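Local coordinates for rubber oxygenase (Streptomyces sp., PDB 5O1L), which catalyses the oxidative, endo-type cleavage of poly(cis-1,4-isoprene) in rubber, using a non-covalently bound b-type heme and molecular oxygen, at residues K80-N85 / A191-M196; Q87-G92 / E99-A104. All coordinates share one frame; numbering follows the deposited sequence.

Contact 1: residues K80-N85 / A191-M196. With HEM (protoporphyrin IX containing Fe), chain C.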
loop_
_atom_site.group_PDB
_atom_site.type_symbol
_atom_site.label_atom_id
_atom_site.label_comp_id
_atom_site.label_asym_id
_atom_site.label_seq_id
_atom_site.Cartn_x
_atom_site.Cartn_y
_atom_site.Cartn_z
ATOM N N LYS A 80 14.075 16.191 -6.802
ATOM C CA LYS A 80 13.829 15.611 -8.102
ATOM C C LYS A 80 15.061 14.908 -8.603
ATOM O O LYS A 80 14.949 13.960 -9.323
ATOM C CB LYS A 80 13.421 16.701 -9.126
ATOM C CG LYS A 80 12.323 16.335 -10.086
ATOM C CD LYS A 80 11.787 17.587 -10.774
ATOM C CE LYS A 80 12.830 18.152 -11.746
ATOM N NZ LYS A 80 12.228 18.927 -12.878
ATOM N N GLN A 81 16.241 15.381 -8.203
ATOM C CA GLN A 81 17.514 14.829 -8.605
ATOM C C GLN A 81 17.948 13.583 -7.822
ATOM O O GLN A 81 18.891 12.958 -8.204
ATOM C CB GLN A 81 18.631 15.888 -8.432
ATOM C CG GLN A 81 18.401 17.176 -9.228
ATOM C CD GLN A 81 19.518 18.192 -8.951
ATOM O OE1 GLN A 81 19.553 18.831 -7.887
ATOM N NE2 GLN A 81 20.408 18.389 -9.914
ATOM N N TRP A 82 17.266 13.259 -6.749
ATOM C CA TRP A 82 17.616 12.133 -5.879
ATOM C C TRP A 82 16.721 10.949 -6.240
ATOM O O TRP A 82 15.572 10.990 -5.951
ATOM C CB TRP A 82 17.452 12.560 -4.404
ATOM C CG TRP A 82 17.987 11.501 -3.454
ATOM C CD1 TRP A 82 19.210 10.910 -3.526
ATOM C CD2 TRP A 82 17.305 10.909 -2.329
ATOM N NE1 TRP A 82 19.357 9.985 -2.513
ATOM C CE2 TRP A 82 18.196 9.959 -1.768
ATOM C CE3 TRP A 82 16.100 11.132 -1.718
ATOM C CZ2 TRP A 82 17.873 9.221 -0.649
ATOM C CZ3 TRP A 82 15.767 10.365 -0.617
ATOM C CH2 TRP A 82 16.651 9.429 -0.087
ATOM N N THR A 83 17.243 10.005 -6.986
ATOM C CA THR A 83 16.421 8.975 -7.630
ATOM C C THR A 83 16.872 7.558 -7.356
ATOM O O THR A 83 16.075 6.684 -7.598
ATOM C CB THR A 83 16.337 9.159 -9.132
ATOM O OG1 THR A 83 17.633 8.930 -9.695
ATOM C CG2 THR A 83 15.864 10.549 -9.470
ATOM N N ARG A 84 18.035 7.323 -6.816
ATOM C CA ARG A 84 18.511 5.955 -6.658
ATOM C C ARG A 84 19.051 5.746 -5.257
ATOM O O ARG A 84 19.548 6.651 -4.577
ATOM C CB ARG A 84 19.709 5.652 -7.600
ATOM C CG ARG A 84 19.567 5.484 -9.088
ATOM C CD ARG A 84 20.993 5.230 -9.657
ATOM N NE ARG A 84 21.696 4.096 -9.029
ATOM C CZ ARG A 84 22.681 3.423 -9.620
ATOM N NH1 ARG A 84 23.174 3.872 -10.774
ATOM N NH2 ARG A 84 23.263 2.414 -8.983
ATOM N N ASN A 85 18.908 4.509 -4.762
ATOM C CA ASN A 85 19.236 4.166 -3.413
ATOM C C ASN A 85 20.691 4.462 -2.997
ATOM O O ASN A 85 20.913 4.778 -1.877
ATOM C CB ASN A 85 18.975 2.644 -3.188
ATOM C CG ASN A 85 17.506 2.280 -3.145
ATOM O OD1 ASN A 85 16.615 3.082 -2.947
ATOM N ND2 ASN A 85 17.275 0.971 -3.287
ATOM N N ALA A 191 10.580 5.456 -0.073
ATOM C CA ALA A 191 10.156 5.440 1.320
ATOM C C ALA A 191 10.442 6.725 2.060
ATOM O O ALA A 191 9.597 7.234 2.833
ATOM C CB ALA A 191 10.798 4.290 2.069
ATOM N N VAL A 192 11.625 7.281 1.893
ATOM C CA VAL A 192 12.006 8.490 2.562
ATOM C C VAL A 192 11.128 9.688 2.040
ATOM O O VAL A 192 10.605 10.464 2.841
ATOM C CB VAL A 192 13.480 8.796 2.420
ATOM C CG1 VAL A 192 13.789 10.203 2.911
ATOM C CG2 VAL A 192 14.324 7.779 3.130
ATOM N N LYS A 193 10.945 9.757 0.730
ATOM C CA LYS A 193 10.075 10.802 0.206
ATOM C C LYS A 193 8.657 10.643 0.707
ATOM O O LYS A 193 8.009 11.639 1.007
ATOM C CB LYS A 193 10.138 10.770 -1.322
ATOM C CG LYS A 193 11.488 11.272 -1.882
ATOM C CD LYS A 193 11.483 11.336 -3.390
ATOM C CE LYS A 193 12.821 11.815 -3.899
ATOM N NZ LYS A 193 12.833 11.930 -5.373
ATOM N N THR A 194 8.123 9.396 0.788
ATOM C CA THR A 194 6.792 9.167 1.312
ATOM C C THR A 194 6.679 9.600 2.734
ATOM O O THR A 194 5.684 10.208 3.146
ATOM C CB THR A 194 6.396 7.692 1.113
ATOM O OG1 THR A 194 6.457 7.329 -0.289
ATOM C CG2 THR A 194 5.012 7.420 1.756
ATOM N N ARG A 195 7.685 9.235 3.551
ATOM C CA ARG A 195 7.689 9.670 4.935
ATOM C C ARG A 195 7.579 11.187 5.054
ATOM O O ARG A 195 6.858 11.734 5.893
ATOM C CB ARG A 195 8.930 9.101 5.585
ATOM C CG ARG A 195 9.078 9.283 7.022
ATOM C CD ARG A 195 10.165 8.420 7.567
ATOM N NE ARG A 195 10.249 8.787 8.916
ATOM C CZ ARG A 195 11.237 8.535 9.733
ATOM N NH1 ARG A 195 12.278 7.924 9.291
ATOM N NH2 ARG A 195 11.189 8.974 10.982
ATOM N N MET A 196 8.272 11.885 4.164
ATOM C CA MET A 196 8.244 13.349 4.151
ATOM C C MET A 196 6.874 13.881 3.654
ATOM O O MET A 196 6.334 14.832 4.273
ATOM C CB MET A 196 9.348 13.917 3.252
ATOM C CG MET A 196 10.755 13.633 3.712
ATOM S SD MET A 196 12.018 14.018 2.440
ATOM C CE MET A 196 11.540 15.666 2.026
HETATM C CHA HEM C . 1.006 10.108 -0.029
HETATM C CHB HEM C . 2.258 5.548 0.403
HETATM C CHC HEM C . -0.405 5.194 4.366
HETATM C CHD HEM C . -2.396 9.399 3.296
HETATM C C1A HEM C . 1.589 8.899 -0.170
HETATM C C2A HEM C . 2.547 8.639 -1.220
HETATM C C3A HEM C . 2.866 7.342 -1.123
HETATM C C4A HEM C . 2.195 6.802 -0.031
HETATM C CMA HEM C . 3.815 6.634 -2.060
HETATM C CAA HEM C . 3.094 9.623 -2.282
HETATM C CBA HEM C . 2.110 9.713 -3.464
HETATM C CGA HEM C . 2.808 10.282 -4.646
HETATM O O1A HEM C . 2.924 11.512 -4.597
HETATM O O2A HEM C . 3.244 9.499 -5.576
HETATM C C1B HEM C . 1.662 5.058 1.560
HETATM C C2B HEM C . 1.865 3.726 2.017
HETATM C C3B HEM C . 1.165 3.583 3.131
HETATM C C4B HEM C . 0.471 4.839 3.373
HETATM C CMB HEM C . 2.733 2.660 1.381
HETATM C CAB HEM C . 1.008 2.541 4.115
HETATM C CBB HEM C . 1.633 1.255 4.113
HETATM C C1C HEM C . -1.200 6.328 4.438
HETATM C C2C HEM C . -2.310 6.439 5.366
HETATM C C3C HEM C . -2.835 7.650 5.051
HETATM C C4C HEM C . -2.091 8.166 3.915
HETATM C CMC HEM C . -2.661 5.489 6.474
HETATM C CAC HEM C . -4.003 8.301 5.664
HETATM C CBC HEM C . -4.727 7.964 6.803
HETATM C C1D HEM C . -1.641 9.942 2.289
HETATM C C2D HEM C . -1.859 11.296 1.741
HETATM C C3D HEM C . -0.928 11.510 0.817
HETATM C C4D HEM C . -0.090 10.310 0.806
HETATM C CMD HEM C . -3.002 12.145 2.152
HETATM C CAD HEM C . -0.761 12.768 -0.070
HETATM C CBD HEM C . -1.659 12.583 -1.287
HETATM C CGD HEM C . -1.575 13.848 -2.149
HETATM O O1D HEM C . -1.122 13.712 -3.307
HETATM O O2D HEM C . -1.933 14.989 -1.750
HETATM N NA HEM C . 1.407 7.775 0.571
HETATM N NB HEM C . 0.801 5.650 2.399
HETATM N NC HEM C . -1.081 7.350 3.538
HETATM N ND HEM C . -0.512 9.420 1.749
HETATM FE FE HEM C . 0.162 7.572 2.087
#

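Contact 2: residues Q87-G92 / E99-A104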
loop_
_atom_site.group_PDB
_atom_site.type_symbol
_atom_site.label_atom_id
_atom_site.label_comp_id
_atom_site.label_asym_id
_atom_site.label_seq_id
_atom_site.Cartn_x
_atom_site.Cartn_y
_atom_site.Cartn_z
ATOM N N GLN A 87 22.573 6.859 -4.203
ATOM C CA GLN A 87 23.014 8.207 -4.570
ATOM C C GLN A 87 23.193 9.086 -3.370
ATOM O O GLN A 87 22.393 9.117 -2.442
ATOM C CB GLN A 87 21.968 8.789 -5.450
ATOM C CG GLN A 87 22.292 10.081 -6.147
ATOM C CD GLN A 87 21.088 10.556 -6.929
ATOM O OE1 GLN A 87 20.096 9.773 -7.266
ATOM N NE2 GLN A 87 21.139 11.887 -7.227
ATOM N N ALA A 88 24.199 9.983 -3.413
ATOM C CA ALA A 88 24.346 10.989 -2.384
ATOM C C ALA A 88 23.177 11.993 -2.448
ATOM O O ALA A 88 22.619 12.222 -3.510
ATOM C CB ALA A 88 25.657 11.731 -2.593
ATOM N N LEU A 89 22.811 12.562 -1.313
ATOM C CA LEU A 89 21.760 13.567 -1.305
ATOM C C LEU A 89 22.255 14.758 -2.109
ATOM O O LEU A 89 23.429 15.075 -2.097
ATOM C CB LEU A 89 21.433 14.037 0.070
ATOM C CG LEU A 89 20.754 13.033 0.969
ATOM C CD1 LEU A 89 20.648 13.618 2.379
ATOM C CD2 LEU A 89 19.353 12.688 0.443
ATOM N N PRO A 90 21.347 15.448 -2.808
ATOM C CA PRO A 90 21.756 16.662 -3.516
ATOM C C PRO A 90 22.222 17.717 -2.551
ATOM O O PRO A 90 21.639 17.913 -1.511
ATOM C CB PRO A 90 20.490 17.115 -4.241
ATOM C CG PRO A 90 19.380 16.495 -3.477
ATOM C CD PRO A 90 19.908 15.155 -2.980
ATOM N N GLY A 91 23.267 18.445 -2.937
ATOM C CA GLY A 91 23.747 19.528 -2.092
ATOM C C GLY A 91 22.713 20.651 -2.110
ATOM O O GLY A 91 21.959 20.849 -3.117
ATOM N N GLY A 92 22.702 21.444 -1.050
ATOM C CA GLY A 92 21.804 22.595 -0.999
ATOM C C GLY A 92 20.528 22.466 -0.239
ATOM O O GLY A 92 19.728 23.387 -0.164
ATOM N N GLU A 99 19.778 16.498 7.554
ATOM C CA GLU A 99 20.078 15.625 8.680
ATOM C C GLU A 99 18.983 14.553 8.821
ATOM O O GLU A 99 19.314 13.379 9.001
ATOM C CB GLU A 99 20.181 16.452 9.964
ATOM C CG GLU A 99 20.387 15.742 11.268
ATOM C CD GLU A 99 20.657 16.751 12.381
ATOM O OE1 GLU A 99 19.695 17.314 12.956
ATOM O OE2 GLU A 99 21.850 17.034 12.612
ATOM N N PHE A 100 17.730 14.980 8.711
ATOM C CA PHE A 100 16.596 14.021 8.752
ATOM C C PHE A 100 16.783 12.984 7.686
ATOM O O PHE A 100 16.618 11.756 7.964
ATOM C CB PHE A 100 15.252 14.713 8.633
ATOM C CG PHE A 100 14.126 13.751 8.365
ATOM C CD1 PHE A 100 13.653 12.986 9.432
ATOM C CD2 PHE A 100 13.657 13.504 7.060
ATOM C CE1 PHE A 100 12.699 12.040 9.187
ATOM C CE2 PHE A 100 12.718 12.498 6.856
ATOM C CZ PHE A 100 12.243 11.812 7.937
ATOM N N MET A 101 17.057 13.368 6.461
ATOM C CA MET A 101 17.098 12.427 5.336
ATOM C C MET A 101 18.249 11.464 5.445
ATOM O O MET A 101 18.119 10.275 5.097
ATOM C CB MET A 101 17.149 13.168 3.966
ATOM C CG MET A 101 15.862 13.864 3.710
ATOM S SD MET A 101 15.844 14.768 2.135
ATOM C CE MET A 101 15.655 13.328 1.079
ATOM N N GLU A 102 19.375 11.945 5.955
ATOM C CA GLU A 102 20.550 11.084 6.106
ATOM C C GLU A 102 20.249 9.960 7.126
ATOM O O GLU A 102 20.719 8.846 6.956
ATOM C CB GLU A 102 21.803 11.927 6.491
ATOM C CG GLU A 102 22.615 12.334 5.241
ATOM C CD GLU A 102 23.089 11.082 4.410
ATOM O OE1 GLU A 102 23.729 10.194 5.047
ATOM O OE2 GLU A 102 22.815 10.887 3.140
ATOM N N HIS A 103 19.492 10.289 8.163
ATOM C CA HIS A 103 19.078 9.302 9.138
ATOM C C HIS A 103 17.981 8.379 8.591
ATOM O O HIS A 103 18.057 7.143 8.743
ATOM C CB HIS A 103 18.580 10.061 10.367
ATOM C CG HIS A 103 18.237 9.177 11.523
ATOM N ND1 HIS A 103 19.175 8.368 12.129
ATOM C CD2 HIS A 103 17.074 8.985 12.193
ATOM C CE1 HIS A 103 18.612 7.711 13.126
ATOM N NE2 HIS A 103 17.337 8.068 13.187
ATOM N N ALA A 104 17.007 8.985 7.900
ATOM C CA ALA A 104 15.869 8.223 7.408
ATOM C C ALA A 104 16.216 7.248 6.321
ATOM O O ALA A 104 15.486 6.233 6.151
ATOM C CB ALA A 104 14.816 9.180 6.933
HETATM O O HOH W 1 24.482 12.170 0.981
#

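Contact 1: residues K80-N85 / A191-M196
Trp-82 and Lys-193 mark the nearest backbone approach, with their CA atoms 9.8 Å apart, so side chains must span the gap between the irregular segment 80-85 and helical segment 191-196. Two neighbouring residues of the helix, Val-192 and Lys-193, meet Trp-82 differently. The indole is directed at the helix because its CG lies anti to the backbone N (chi1 -172°), and the six-membered part of the ring leads. The valine lies across the indole and meets its rim almost in the ring plane, Val-192 CG1 being 4.0 Å from Trp-82 CZ3. Lys-193 runs antiparallel alongside the tryptophan, its CE coming obliquely to within 4.0 Å of Trp-82 CE3. All its torsions beyond CG are close to 180°, and this straight chain carries the ammonium group to the loop backbone. There Lys-193 NZ donates to Trp-82 O over 3.0 Å, with a C=O...N angle of 163°, nearly in line with the carbonyl bond. A second bond from NZ goes to Leu-79 O, so the buried ammonium is held by two main-chain carbonyls, those of Leu-79 and Trp-82.

Helix 187-204 belongs to the heme-binding core of the catalytic domain, which falls in the globin clan, and also carries His-198, the inferred axial ligand of the iron. Thr-194, one residue beyond Lys-193, touches the porphyrin: its OG1 is 3.3 Å from HEM CMA, and its CG2 is 3.4 Å from HEM C4A. Thr-194 OG1 is bonded to Thr-190 O within the helix. On the loop side, Trp-82 NE1 donates to Gln-87 O, which ties the indole's nitrogen to its own loop.

Contact 2: residues Q87-G92 / E99-A104
A loop folding back against the helix that follows it brings Leu-89 onto Met-101 and Glu-102 of helix 95-104. The closest CA pair is Leu-89 with Glu-102, at 7.9 Å, and the leucine side chain bridges that space: CD1 lies against both helix residues, while CD2 meets Met-101. Leu-89 CD2 lies 3.8 Å from Met-101 CE, and Met-101 CB is 3.9 Å from Leu-89 CD1. A bend about the last torsion of the methionine (chi3 76°) turns CE back toward the loop.

In this local loop-to-helix packing, within the all-helical fold, the second partner is polar and lies at the exposed margin. The glutamate and the leucine lie side by side, pointing opposite ways, so that Glu-102 CG is 3.7 Å from Leu-89 CD1 and Glu-102 OE2 is 3.6 Å from the same methyl. The glutamate chain folds at chi2 (-58°), which brings the carboxylate beside the leucine. Glu-102 OE2 accepts from a water 3.0 Å away, and that water in turn accepts from Leu-89 N at 2.9 Å: a one-water bridge accompanies the apolar contact. Arg-105 links both sides as well, pairing through NH1 with Glu-102 OE2 in a salt bridge and through NH2 with Gln-87 O. On the buried side, Met-101 also packs on Leu-79.

In the fold
Both contacts draw on the loop between helices 72-79 and 95-104, but fix it to different partners. Contact 1 joins it to the heme-lining helix 187-204, more than 100 residues on, and its touching residues are all buried; contact 2 joins it to the helix immediately following and is only partly buried, farther from the chain's centre. Their polar chemistry follows this placement: a direct lysine-to-carbonyl bond inside, a water bridge near the surface. With centres 9 Å apart, the two also meet each other. Trp-82 CZ3 packs 3.4 Å from Met-101 CE, and Gln-81 O probably accepts from Gln-87 NE2 at 2.7 Å.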